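PDB 6QXL: pyruvate kinase from Pseudomonas aeruginosa, which probably catalyses the last step of glycolysis, transfer of the phosphoryl group of phosphoenolpyruvate to ADP to give pyruvate and ATP. Local coordinates for residues S16-P19 / E20-E23; T96-A99 / R100-T104; T173-D176 / K177-K181; V228-D231 / D232-D235; V436-A439 / A440-L444. All coordinates share one frame; numbering follows the deposited sequence.

Interaction 1: residues S16-P19 / E20-E23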
loop_
_atom_site.group_PDB
_atom_site.type_symbol
_atom_site.label_atom_id
_atom_site.label_comp_id
_atom_site.label_asym_id
_atom_site.label_seq_id
_atom_site.Cartn_x
_atom_site.Cartn_y
_atom_site.Cartn_z
ATOM N N SER A 16 -44.016 -19.824 -11.051
ATOM C CA SER A 16 -43.519 -20.345 -9.783
ATOM C C SER A 16 -44.603 -20.217 -8.715
ATOM O O SER A 16 -44.380 -19.696 -7.614
ATOM C CB SER A 16 -42.244 -19.577 -9.383
ATOM O OG SER A 16 -42.477 -18.173 -9.436
ATOM N N ASN A 17 -45.796 -20.668 -9.071
ATOM C CA ASN A 17 -46.967 -20.512 -8.207
ATOM C C ASN A 17 -47.430 -21.851 -7.637
ATOM O O ASN A 17 -48.061 -21.873 -6.593
ATOM C CB ASN A 17 -48.085 -19.861 -9.019
ATOM C CG ASN A 17 -49.365 -19.676 -8.247
ATOM O OD1 ASN A 17 -49.392 -18.945 -7.237
ATOM N ND2 ASN A 17 -50.391 -20.469 -8.658
ATOM N N SER A 18 -47.127 -22.961 -8.314
ATOM C CA SER A 18 -47.542 -24.257 -7.865
ATOM C C SER A 18 -46.630 -24.801 -6.748
ATOM O O SER A 18 -45.459 -24.430 -6.649
ATOM C CB SER A 18 -47.523 -25.235 -9.027
ATOM O OG SER A 18 -46.200 -25.661 -9.356
ATOM N N PRO A 19 -47.168 -25.709 -5.921
ATOM C CA PRO A 19 -46.327 -26.359 -4.929
ATOM C C PRO A 19 -45.171 -27.162 -5.507
ATOM O O PRO A 19 -44.114 -27.223 -4.882
ATOM C CB PRO A 19 -47.292 -27.270 -4.179
ATOM C CG PRO A 19 -48.649 -26.705 -4.421
ATOM C CD PRO A 19 -48.591 -26.052 -5.752
ATOM N N GLU A 20 -45.342 -27.746 -6.689
ATOM C CA GLU A 20 -44.266 -28.549 -7.258
ATOM C C GLU A 20 -43.051 -27.689 -7.619
ATOM O O GLU A 20 -41.908 -28.104 -7.384
ATOM C CB GLU A 20 -44.717 -29.356 -8.487
ATOM C CG GLU A 20 -43.604 -30.250 -9.080
ATOM C CD GLU A 20 -43.726 -30.613 -10.557
ATOM O OE1 GLU A 20 -44.559 -30.077 -11.332
ATOM O OE2 GLU A 20 -42.898 -31.444 -10.928
ATOM N N VAL A 21 -43.293 -26.502 -8.171
ATOM C CA VAL A 21 -42.197 -25.658 -8.604
ATOM C C VAL A 21 -41.549 -24.980 -7.399
ATOM O O VAL A 21 -40.317 -24.923 -7.308
ATOM C CB VAL A 21 -42.656 -24.631 -9.646
ATOM C CG1 VAL A 21 -41.536 -23.653 -10.000
ATOM C CG2 VAL A 21 -43.132 -25.355 -10.903
ATOM N N LEU A 22 -42.367 -24.480 -6.475
ATOM C CA LEU A 22 -41.827 -23.887 -5.261
ATOM C C LEU A 22 -40.953 -24.871 -4.497
ATOM O O LEU A 22 -39.854 -24.528 -4.070
ATOM C CB LEU A 22 -42.937 -23.363 -4.368
ATOM C CG LEU A 22 -43.620 -22.112 -4.918
ATOM C CD1 LEU A 22 -44.830 -21.751 -4.083
ATOM C CD2 LEU A 22 -42.671 -20.929 -4.978
ATOM N N GLU A 23 -41.407 -26.113 -4.368
ATOM C CA GLU A 23 -40.558 -27.102 -3.726
ATOM C C GLU A 23 -39.206 -27.224 -4.448
ATOM O O GLU A 23 -38.159 -27.263 -3.810
ATOM C CB GLU A 23 -41.263 -28.454 -3.634
ATOM C CG GLU A 23 -40.481 -29.500 -2.811
ATOM C CD GLU A 23 -41.314 -30.655 -2.335
ATOM O OE1 GLU A 23 -42.234 -31.109 -3.024
ATOM O OE2 GLU A 23 -41.050 -31.128 -1.212
#
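Ser-18 meets both the amide and a methyl of Val-21 through its hydroxyl oxygen, where a loop turns into a helix. The serine hydroxyl lies between its own backbone N and carbonyl carbon (chi1 77°), a rotation that swings OG of Ser-18 over the first helical turn, where it accepts the N-H of Val-21 (OG to N, 3.2 Å). Ser-18 OG also has methyl CG2 of Val-21 beside it at 3.4 Å, since that branch stands next to the valine's amide. The other branch, Val-21 CG1, is anti to the backbone N and reaches back to CA of Ser-16, 3.9 Å away. Leu-22 covers the loop carbonyls: its CD2 comes within 3.4 Å of Ser-16 O, while its amide makes a nearly straight bond to Ser-18 O (N to O, 3.1 Å). The hydroxyl of Ser-16 is bonded to Gly-13 N and Ser-319 O. Beyond the contact, Leu-22 packs on Leu-51 and Leu-55 of helix 42-58, and Glu-23 turns its carboxylate to His-59 and Lys-58. Pro-19, which has no amide hydrogen to satisfy, takes the first helical position. The whole is a serine N-cap opening helix 19-28, the helix that follows the first strand of the TIM barrel.

Interaction 2: residues T96-A99 / R100-T104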
loop_
_atom_site.group_PDB
_atom_site.type_symbol
_atom_site.label_atom_id
_atom_site.label_comp_id
_atom_site.label_asym_id
_atom_site.label_seq_id
_atom_site.Cartn_x
_atom_site.Cartn_y
_atom_site.Cartn_z
ATOM N N THR A 96 -54.528 12.675 -21.042
ATOM C CA THR A 96 -55.321 12.599 -19.824
ATOM C C THR A 96 -56.796 12.682 -20.095
ATOM O O THR A 96 -57.597 12.268 -19.267
ATOM C CB THR A 96 -54.937 13.730 -18.841
ATOM O OG1 THR A 96 -55.147 14.967 -19.469
ATOM C CG2 THR A 96 -53.461 13.588 -18.395
ATOM N N SER A 97 -57.199 13.169 -21.246
ATOM C CA SER A 97 -58.622 13.269 -21.601
ATOM C C SER A 97 -59.101 12.095 -22.486
ATOM O O SER A 97 -60.276 11.950 -22.774
ATOM C CB SER A 97 -58.908 14.662 -22.231
ATOM O OG SER A 97 -58.225 14.832 -23.396
ATOM N N HIS A 98 -58.212 11.232 -22.968
ATOM C CA HIS A 98 -58.564 9.987 -23.583
ATOM C C HIS A 98 -59.066 8.913 -22.639
ATOM O O HIS A 98 -58.519 8.703 -21.567
ATOM C CB HIS A 98 -57.461 9.454 -24.462
ATOM C CG HIS A 98 -57.977 8.488 -25.501
ATOM N ND1 HIS A 98 -58.423 8.931 -26.734
ATOM C CD2 HIS A 98 -58.062 7.139 -25.520
ATOM C CE1 HIS A 98 -58.768 7.897 -27.468
ATOM N NE2 HIS A 98 -58.551 6.804 -26.764
ATOM N N ALA A 99 -60.130 8.242 -23.043
ATOM C CA ALA A 99 -60.784 7.213 -22.178
ATOM C C ALA A 99 -59.779 6.066 -21.890
ATOM O O ALA A 99 -59.045 5.599 -22.774
ATOM C CB ALA A 99 -62.032 6.685 -22.854
ATOM N N ARG A 100 -59.832 5.614 -20.690
ATOM C CA ARG A 100 -58.948 4.611 -20.139
ATOM C C ARG A 100 -59.066 3.226 -20.780
ATOM O O ARG A 100 -58.099 2.472 -20.819
ATOM C CB ARG A 100 -59.085 4.431 -18.628
ATOM C CG ARG A 100 -59.124 5.751 -17.866
ATOM C CD ARG A 100 -57.692 6.242 -17.584
ATOM N NE ARG A 100 -57.386 7.450 -18.374
ATOM C CZ ARG A 100 -57.534 8.689 -18.007
ATOM N NH1 ARG A 100 -57.883 9.019 -16.791
ATOM N NH2 ARG A 100 -57.297 9.625 -18.913
ATOM N N ASP A 101 -60.245 2.940 -21.370
ATOM C CA ASP A 101 -60.442 1.641 -21.987
ATOM C C ASP A 101 -60.277 1.658 -23.504
ATOM O O ASP A 101 -60.247 0.586 -24.077
ATOM C CB ASP A 101 -61.844 1.169 -21.664
ATOM C CG ASP A 101 -62.011 0.790 -20.235
ATOM O OD1 ASP A 101 -61.079 0.179 -19.682
ATOM O OD2 ASP A 101 -63.149 0.901 -19.672
ATOM N N ALA A 102 -60.153 2.856 -24.135
ATOM C CA ALA A 102 -60.256 2.980 -25.560
ATOM C C ALA A 102 -58.968 3.280 -26.303
ATOM O O ALA A 102 -58.988 4.007 -27.303
ATOM C CB ALA A 102 -61.280 4.058 -25.856
ATOM N N GLY A 103 -57.849 2.716 -25.836
ATOM C CA GLY A 103 -56.574 3.012 -26.461
ATOM C C GLY A 103 -56.562 2.508 -27.897
ATOM O O GLY A 103 -57.177 1.489 -28.218
ATOM N N THR A 104 -55.927 3.260 -28.777
ATOM C CA THR A 104 -55.869 2.899 -30.177
ATOM C C THR A 104 -54.433 2.888 -30.633
ATOM O O THR A 104 -53.513 3.054 -29.843
ATOM C CB THR A 104 -56.654 3.926 -31.026
ATOM O OG1 THR A 104 -55.885 5.138 -31.125
ATOM C CG2 THR A 104 -58.022 4.192 -30.405
#
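Arg-100 folds back over the loop that precedes it and brings one nitrogen, NH2, to two backbone carbonyls. The firm bond goes to Thr-96 O, 2.7 Å from Arg-100 NH2; this oxygen lies in the guanidinium plane, although the nitrogen itself sits well above the plane of the carbonyl. His-98 O, 3.1 Å from the same NH2 of Arg-100, takes only a weak, bent share. Bends at chi2 (-85°) and chi3 (111°) curl the arginine chain back to reach them.

His-98 forms the second close point. Its ring edge meets Ala-102, with NE2 of His-98 giving a nearly straight hydrogen bond to Ala-102 O at 2.9 Å, the oxygen lying almost exactly in the ring plane. Within the span bridged by the histidine, the backbone makes a type I beta turn from Ala-99 to Ala-102, closed by Ala-102 N to Ala-99 O at 3.3 Å.

Packing is much looser on the outer side. The methyls of Ala-99 and Ala-102 merely touch, CB to CB 4.1 Å, and Asp-101 is exposed to solvent. Around the loop, Thr-96 and Ser-97 bond to Asp-142, and Arg-100 and Gly-103 make backbone bonds to Lys-78 and Ala-80. The chemistry implies that His-98 carries a proton on NE2, and that NH2 of Arg-100 is directed at neutral carbonyl oxygens, while its NH1 has only a long, weak ion pair with Asp-111.

Interaction 3: residues T173-D176 / K177-K181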
loop_
_atom_site.group_PDB
_atom_site.type_symbol
_atom_site.label_atom_id
_atom_site.label_comp_id
_atom_site.label_asym_id
_atom_site.label_seq_id
_atom_site.Cartn_x
_atom_site.Cartn_y
_atom_site.Cartn_z
ATOM N N THR A 173 -47.864 5.712 -2.428
ATOM C CA THR A 173 -49.220 5.807 -2.964
ATOM C C THR A 173 -50.199 5.192 -1.979
ATOM O O THR A 173 -49.800 4.643 -0.932
ATOM C CB THR A 173 -49.315 5.067 -4.305
ATOM O OG1 THR A 173 -49.104 3.651 -4.130
ATOM C CG2 THR A 173 -48.244 5.617 -5.278
ATOM N N ASP A 174 -51.487 5.301 -2.288
ATOM C CA ASP A 174 -52.502 4.675 -1.430
ATOM C C ASP A 174 -52.433 3.163 -1.510
ATOM O O ASP A 174 -52.569 2.479 -0.502
ATOM C CB ASP A 174 -53.897 5.197 -1.767
ATOM C CG ASP A 174 -54.071 6.684 -1.408
ATOM O OD1 ASP A 174 -53.320 7.242 -0.573
ATOM O OD2 ASP A 174 -54.976 7.313 -1.974
ATOM N N LYS A 175 -52.177 2.644 -2.707
ATOM C CA LYS A 175 -51.923 1.215 -2.860
ATOM C C LYS A 175 -50.798 0.762 -1.912
ATOM O O LYS A 175 -50.945 -0.241 -1.217
ATOM C CB LYS A 175 -51.580 0.873 -4.296
ATOM C CG LYS A 175 -51.348 -0.615 -4.515
ATOM C CD LYS A 175 -50.949 -0.877 -5.973
ATOM C CE LYS A 175 -51.038 -2.377 -6.284
ATOM N NZ LYS A 175 -50.303 -3.201 -5.290
ATOM N N ASP A 176 -49.703 1.513 -1.881
ATOM C CA ASP A 176 -48.563 1.129 -1.058
ATOM C C ASP A 176 -48.899 1.104 0.432
ATOM O O ASP A 176 -48.492 0.181 1.141
ATOM C CB ASP A 176 -47.378 2.081 -1.316
ATOM C CG ASP A 176 -46.812 1.948 -2.732
ATOM O OD1 ASP A 176 -47.041 0.868 -3.433
ATOM O OD2 ASP A 176 -46.145 2.976 -3.113
ATOM N N LYS A 177 -49.668 2.085 0.885
ATOM C CA LYS A 177 -50.115 2.105 2.278
ATOM C C LYS A 177 -50.919 0.860 2.614
ATOM O O LYS A 177 -50.734 0.275 3.675
ATOM C CB LYS A 177 -50.909 3.384 2.558
ATOM C CG LYS A 177 -49.979 4.608 2.571
ATOM C CD LYS A 177 -50.747 5.926 2.491
ATOM C CE LYS A 177 -49.795 7.084 2.698
ATOM N NZ LYS A 177 -50.470 8.397 2.656
ATOM N N ALA A 178 -51.778 0.438 1.691
ATOM C CA ALA A 178 -52.527 -0.810 1.864
ATOM C C ALA A 178 -51.613 -2.018 1.869
ATOM O O ALA A 178 -51.793 -2.920 2.685
ATOM C CB ALA A 178 -53.586 -0.954 0.773
ATOM N N ASP A 179 -50.635 -2.026 0.969
ATOM C CA ASP A 179 -49.690 -3.141 0.879
ATOM C C ASP A 179 -48.760 -3.201 2.096
ATOM O O ASP A 179 -48.358 -4.289 2.497
ATOM C CB ASP A 179 -48.879 -3.063 -0.407
ATOM C CG ASP A 179 -49.729 -3.245 -1.673
ATOM O OD1 ASP A 179 -50.710 -4.027 -1.620
ATOM O OD2 ASP A 179 -49.364 -2.630 -2.723
ATOM N N ILE A 180 -48.436 -2.055 2.687
ATOM C CA ILE A 180 -47.656 -2.051 3.919
ATOM C C ILE A 180 -48.409 -2.815 5.014
ATOM O O ILE A 180 -47.828 -3.636 5.729
ATOM C CB ILE A 180 -47.288 -0.624 4.372
ATOM C CG1 ILE A 180 -46.167 -0.082 3.469
ATOM C CG2 ILE A 180 -46.785 -0.625 5.795
ATOM C CD1 ILE A 180 -45.811 1.384 3.657
ATOM N N LYS A 181 -49.702 -2.550 5.122
ATOM C CA LYS A 181 -50.561 -3.266 6.081
ATOM C C LYS A 181 -50.614 -4.748 5.748
ATOM O O LYS A 181 -50.519 -5.593 6.629
ATOM C CB LYS A 181 -51.961 -2.673 6.131
ATOM C CG LYS A 181 -51.943 -1.283 6.773
ATOM C CD LYS A 181 -53.245 -0.523 6.671
ATOM C CE LYS A 181 -53.010 0.927 7.064
ATOM N NZ LYS A 181 -54.191 1.638 7.640
#
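Lys-175 and Asp-179 form a salt bridge one helical turn apart whose ammonium is shared with a residue far away in sequence. NZ of Lys-175 stands 2.8 Å from OD2 of Asp-179, on that oxygen's syn lone pair, and it also donates to Phe-37 O. The lysine runs out fully extended to CE and then turns at its last torsion (chi4 -51°), which returns NZ to the carboxylate; the two side chains cross obliquely. The aliphatic part of the lysine lies against the same oxygen, with CG of Lys-175 only 3.3 Å from OD2 of Asp-179. The lysine would be expected to favour the charged form of this buried aspartate.

Asp-176 brings a second buried carboxylate, its OD1 4.3 Å from OD2 of Asp-179. The mutual repulsion of the two acids is probably eased by the lysine at Asp-179 and by Gly-71 N, which donates to OD1 of Asp-176. On another face Lys-177 stretches past Thr-173 O, 3.5 Å from its CG, to bond its NZ to the hydroxyl of Tyr-204, and Ile-180 leans on Leu-208 and Leu-209 of helix 199-211.

The start of the helix is fixed by reciprocal bonds. Asp-176 N donates to OG1 of Thr-173 at 3.2 Å, and Thr-173 N reaches back to OD2 of Asp-176 in a long, weak but straight bond. With Thr-173 as N-cap and Asp-176 as its partner, this is a capping box, here opening helix 174-185 on the TIM barrel, with the Asp-176 side chain about 12 Å from the bound magnesium ion.

Interaction 4: residues V228-D231 / D232-D235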
loop_
_atom_site.group_PDB
_atom_site.type_symbol
_atom_site.label_atom_id
_atom_site.label_comp_id
_atom_site.label_asym_id
_atom_site.label_seq_id
_atom_site.Cartn_x
_atom_site.Cartn_y
_atom_site.Cartn_z
ATOM N N VAL A 228 -28.709 9.100 -6.474
ATOM C CA VAL A 228 -27.282 8.893 -6.737
ATOM C C VAL A 228 -26.606 10.161 -7.246
ATOM O O VAL A 228 -25.474 10.109 -7.719
ATOM C CB VAL A 228 -27.070 7.733 -7.733
ATOM C CG1 VAL A 228 -27.506 6.426 -7.089
ATOM C CG2 VAL A 228 -27.852 7.963 -9.034
ATOM N N ALA A 229 -27.286 11.300 -7.117
ATOM C CA ALA A 229 -26.755 12.584 -7.581
ATOM C C ALA A 229 -25.413 12.918 -6.925
ATOM O O ALA A 229 -24.575 13.537 -7.547
ATOM C CB ALA A 229 -27.753 13.698 -7.297
ATOM N N ASP A 230 -25.227 12.526 -5.670
ATOM C CA ASP A 230 -23.981 12.746 -4.981
ATOM C C ASP A 230 -23.923 11.839 -3.767
ATOM O O ASP A 230 -24.908 11.189 -3.403
ATOM C CB ASP A 230 -23.859 14.220 -4.523
ATOM C CG ASP A 230 -25.036 14.662 -3.656
ATOM O OD1 ASP A 230 -26.118 14.847 -4.244
ATOM O OD2 ASP A 230 -25.009 14.720 -2.406
ATOM N N ASP A 231 -22.754 11.797 -3.135
ATOM C CA ASP A 231 -22.546 10.876 -2.010
ATOM C C ASP A 231 -23.480 11.131 -0.837
ATOM O O ASP A 231 -23.937 10.187 -0.205
ATOM C CB ASP A 231 -21.089 10.883 -1.564
ATOM C CG ASP A 231 -20.161 10.157 -2.576
ATOM O OD1 ASP A 231 -20.617 9.729 -3.664
ATOM O OD2 ASP A 231 -18.960 10.016 -2.319
ATOM N N ASP A 232 -23.792 12.408 -0.552
ATOM C CA ASP A 232 -24.705 12.707 0.565
ATOM C C ASP A 232 -26.099 12.191 0.321
ATOM O O ASP A 232 -26.703 11.607 1.207
ATOM C CB ASP A 232 -24.705 14.198 0.902
ATOM C CG ASP A 232 -23.438 14.614 1.680
ATOM O OD1 ASP A 232 -22.513 13.781 1.858
ATOM O OD2 ASP A 232 -23.382 15.774 2.140
ATOM N N ALA A 233 -26.603 12.379 -0.888
ATOM C CA ALA A 233 -27.919 11.838 -1.255
ATOM C C ALA A 233 -27.958 10.315 -1.039
ATOM O O ALA A 233 -28.829 9.795 -0.347
ATOM C CB ALA A 233 -28.244 12.200 -2.685
ATOM N N LEU A 234 -26.986 9.619 -1.607
ATOM C CA LEU A 234 -26.941 8.168 -1.526
ATOM C C LEU A 234 -26.749 7.693 -0.091
ATOM O O LEU A 234 -27.506 6.861 0.391
ATOM C CB LEU A 234 -25.814 7.641 -2.414
ATOM C CG LEU A 234 -25.608 6.134 -2.413
ATOM C CD1 LEU A 234 -26.817 5.420 -2.991
ATOM C CD2 LEU A 234 -24.364 5.770 -3.162
ATOM N N ASP A 235 -25.746 8.226 0.587
ATOM C CA ASP A 235 -25.444 7.798 1.960
ATOM C C ASP A 235 -26.603 8.088 2.921
ATOM O O ASP A 235 -26.873 7.307 3.840
ATOM C CB ASP A 235 -24.133 8.432 2.466
ATOM C CG ASP A 235 -22.875 7.799 1.845
ATOM O OD1 ASP A 235 -22.992 7.027 0.873
ATOM O OD2 ASP A 235 -21.747 8.076 2.317
#
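With chi1 at 56°, Asp-230 tucks its carboxylate between its own backbone N and carbonyl carbon, and the chi2 of -73° then turns OD2 to the amide of Ala-233. The bond from Ala-233 N to Asp-230 OD2 is 3.2 Å long and meets the oxygen from above the carboxylate plane. The other oxygen, Asp-230 OD1, lies 3.7 Å from the methyl CB of Ala-233, and CB of Asp-232 approaches Asp-230 OD2 to 3.4 Å, so both oxygens rest against the first turn. Asp-230 is thereby the N-cap of helix 231-239, an outer helix of the TIM barrel, and a negative group here would be expected to interact favourably with the helix dipole. Its carbonyl joins in too, Asp-230 O receiving Leu-234 N at 3.2 Å in an almost straight bond.

On the side toward helix 260-273, Val-228 and Leu-234 come together loosely, CG1 of the valine to CD1 of the leucine 4.3 Å, and both pack against that helix, the valine on Ile-263 and the leucine on Ile-267 and His-270. Two of the acids bond to the same helix: Asp-231 forms a salt bridge with Lys-266, and Asp-235 accepts from His-270. CB of Asp-235 lies 3.2 Å from Asp-231 O, the carbonyl that Asp-235 N reaches at 2.8 Å.

Interaction 5: residues V436-A439 / A440-L444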
loop_
_atom_site.group_PDB
_atom_site.type_symbol
_atom_site.label_atom_id
_atom_site.label_comp_id
_atom_site.label_asym_id
_atom_site.label_seq_id
_atom_site.Cartn_x
_atom_site.Cartn_y
_atom_site.Cartn_z
ATOM N N VAL A 436 -23.856 -24.423 27.552
ATOM C CA VAL A 436 -24.144 -23.697 26.306
ATOM C C VAL A 436 -23.064 -23.891 25.230
ATOM O O VAL A 436 -23.372 -24.265 24.108
ATOM C CB VAL A 436 -24.363 -22.204 26.581
ATOM C CG1 VAL A 436 -24.405 -21.398 25.288
ATOM C CG2 VAL A 436 -25.636 -21.985 27.383
ATOM N N SER A 437 -21.814 -23.649 25.566
ATOM C CA SER A 437 -20.746 -23.749 24.567
ATOM C C SER A 437 -20.724 -25.108 23.892
ATOM O O SER A 437 -20.725 -25.183 22.667
ATOM C CB SER A 437 -19.381 -23.417 25.170
ATOM O OG SER A 437 -19.363 -22.069 25.614
ATOM N N GLN A 438 -20.731 -26.182 24.655
ATOM C CA GLN A 438 -20.651 -27.512 24.025
ATOM C C GLN A 438 -21.956 -27.847 23.287
ATOM O O GLN A 438 -21.937 -28.608 22.331
ATOM C CB GLN A 438 -20.333 -28.597 25.053
ATOM C CG GLN A 438 -20.202 -30.013 24.486
ATOM C CD GLN A 438 -19.028 -30.196 23.534
ATOM O OE1 GLN A 438 -17.886 -29.938 23.907
ATOM N NE2 GLN A 438 -19.294 -30.677 22.315
ATOM N N ALA A 439 -23.067 -27.260 23.726
ATOM C CA ALA A 439 -24.334 -27.448 23.045
ATOM C C ALA A 439 -24.281 -26.828 21.642
ATOM O O ALA A 439 -24.666 -27.460 20.655
ATOM C CB ALA A 439 -25.472 -26.845 23.865
ATOM N N ALA A 440 -23.785 -25.595 21.571
ATOM C CA ALA A 440 -23.570 -24.918 20.289
ATOM C C ALA A 440 -22.598 -25.691 19.394
ATOM O O ALA A 440 -22.864 -25.926 18.228
ATOM C CB ALA A 440 -23.079 -23.508 20.510
ATOM N N VAL A 441 -21.498 -26.143 19.946
ATOM C CA VAL A 441 -20.558 -26.919 19.154
ATOM C C VAL A 441 -21.185 -28.222 18.663
ATOM O O VAL A 441 -20.845 -28.715 17.591
ATOM C CB VAL A 441 -19.265 -27.158 19.950
ATOM C CG1 VAL A 441 -18.306 -28.116 19.233
ATOM C CG2 VAL A 441 -18.584 -25.819 20.182
ATOM N N ASP A 442 -22.099 -28.786 19.445
ATOM C CA ASP A 442 -22.782 -30.026 19.038
ATOM C C ASP A 442 -23.572 -29.838 17.747
ATOM O O ASP A 442 -23.499 -30.676 16.840
ATOM C CB ASP A 442 -23.688 -30.574 20.156
ATOM C CG ASP A 442 -22.914 -31.333 21.234
ATOM O OD1 ASP A 442 -21.838 -31.893 20.938
ATOM O OD2 ASP A 442 -23.368 -31.338 22.401
ATOM N N GLU A 443 -24.283 -28.716 17.658
ATOM C CA GLU A 443 -25.047 -28.380 16.459
ATOM C C GLU A 443 -24.191 -28.400 15.183
ATOM O O GLU A 443 -24.660 -28.822 14.132
ATOM C CB GLU A 443 -25.711 -27.014 16.628
ATOM C CG GLU A 443 -26.787 -26.964 17.711
ATOM C CD GLU A 443 -28.057 -27.714 17.335
ATOM O OE1 GLU A 443 -28.587 -27.405 16.287
ATOM O OE2 GLU A 443 -28.505 -28.597 18.083
ATOM N N LEU A 444 -22.941 -27.972 15.267
ATOM C CA LEU A 444 -22.062 -28.041 14.104
ATOM C C LEU A 444 -21.497 -29.430 13.880
ATOM O O LEU A 444 -21.275 -29.833 12.743
ATOM C CB LEU A 444 -20.922 -27.017 14.213
ATOM C CG LEU A 444 -21.293 -25.542 14.338
ATOM C CD1 LEU A 444 -20.013 -24.729 14.320
ATOM C CD2 LEU A 444 -22.226 -25.084 13.217
#
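Gln-438 donates through its amide nitrogen to Asp-442, one turn further along the helix, with NE2 of the glutamine 3.1 Å from OD1 of the aspartate. The aspartate oxygen lies in the amide plane, but the nitrogen comes to it from above the carboxylate plane; the two flat groups are turned 49° against each other, and the side chains cross at about a right angle. The glutamine leaves the helix with CG anti to its backbone N and then bends at chi2 (65°), which carries NE2 along the helix to the acid.

Around this pair, Gln-438 NE2 also has the methyl CG1 of Val-441 at 4.1 Å. The carboxylate of Asp-442 stands close over the glutamine's own carbonyl, Asp-442 OD2 to Gln-438 O 3.1 Å, two acceptors facing each other without a bond. Gln-438 O receives Asp-442 N at 2.9 Å, and the neighbouring rungs are Ala-440 N on Val-436 O and Val-441 N on Ser-437 O.

Further out, Leu-482 touches both Gln-438 and Val-441, while the buried side of the helix, Ala-440, Val-441 and Leu-444, covers Ile-381 of strand 377-383. Tyr-405 bonds through its hydroxyl to Ala-440 O, and Glu-443 pairs with Arg-447. The chemistry is that of a helix lying on the sheet of the alpha/beta domain: apolar and small residues inside, and at the partly exposed margin a charge-to-neutral bond, amide to acid, that links consecutive turns.

Interactions 1, 3 and 4 all sit on helices around the TIM barrel, and each involves the first turn of its helix, capped by a serine, a threonine or an aspartate. They are spread round the barrel: about 27 Å between centres separate interactions 1 and 3, and likewise interactions 3 and 4, whereas the centres of 1 and 4 lie about 40 Å apart on opposite sides of the chain's centre. Side chains of interactions 3 and 4 come within about 11 and 13 Å of the bound malonate. Interaction 2 belongs to the outlying beta domain, and interaction 5, about 66 Å from it between centres, to the alpha/beta domain, where the side chain of Val-436 is about 8 Å from glucose-6-phosphate.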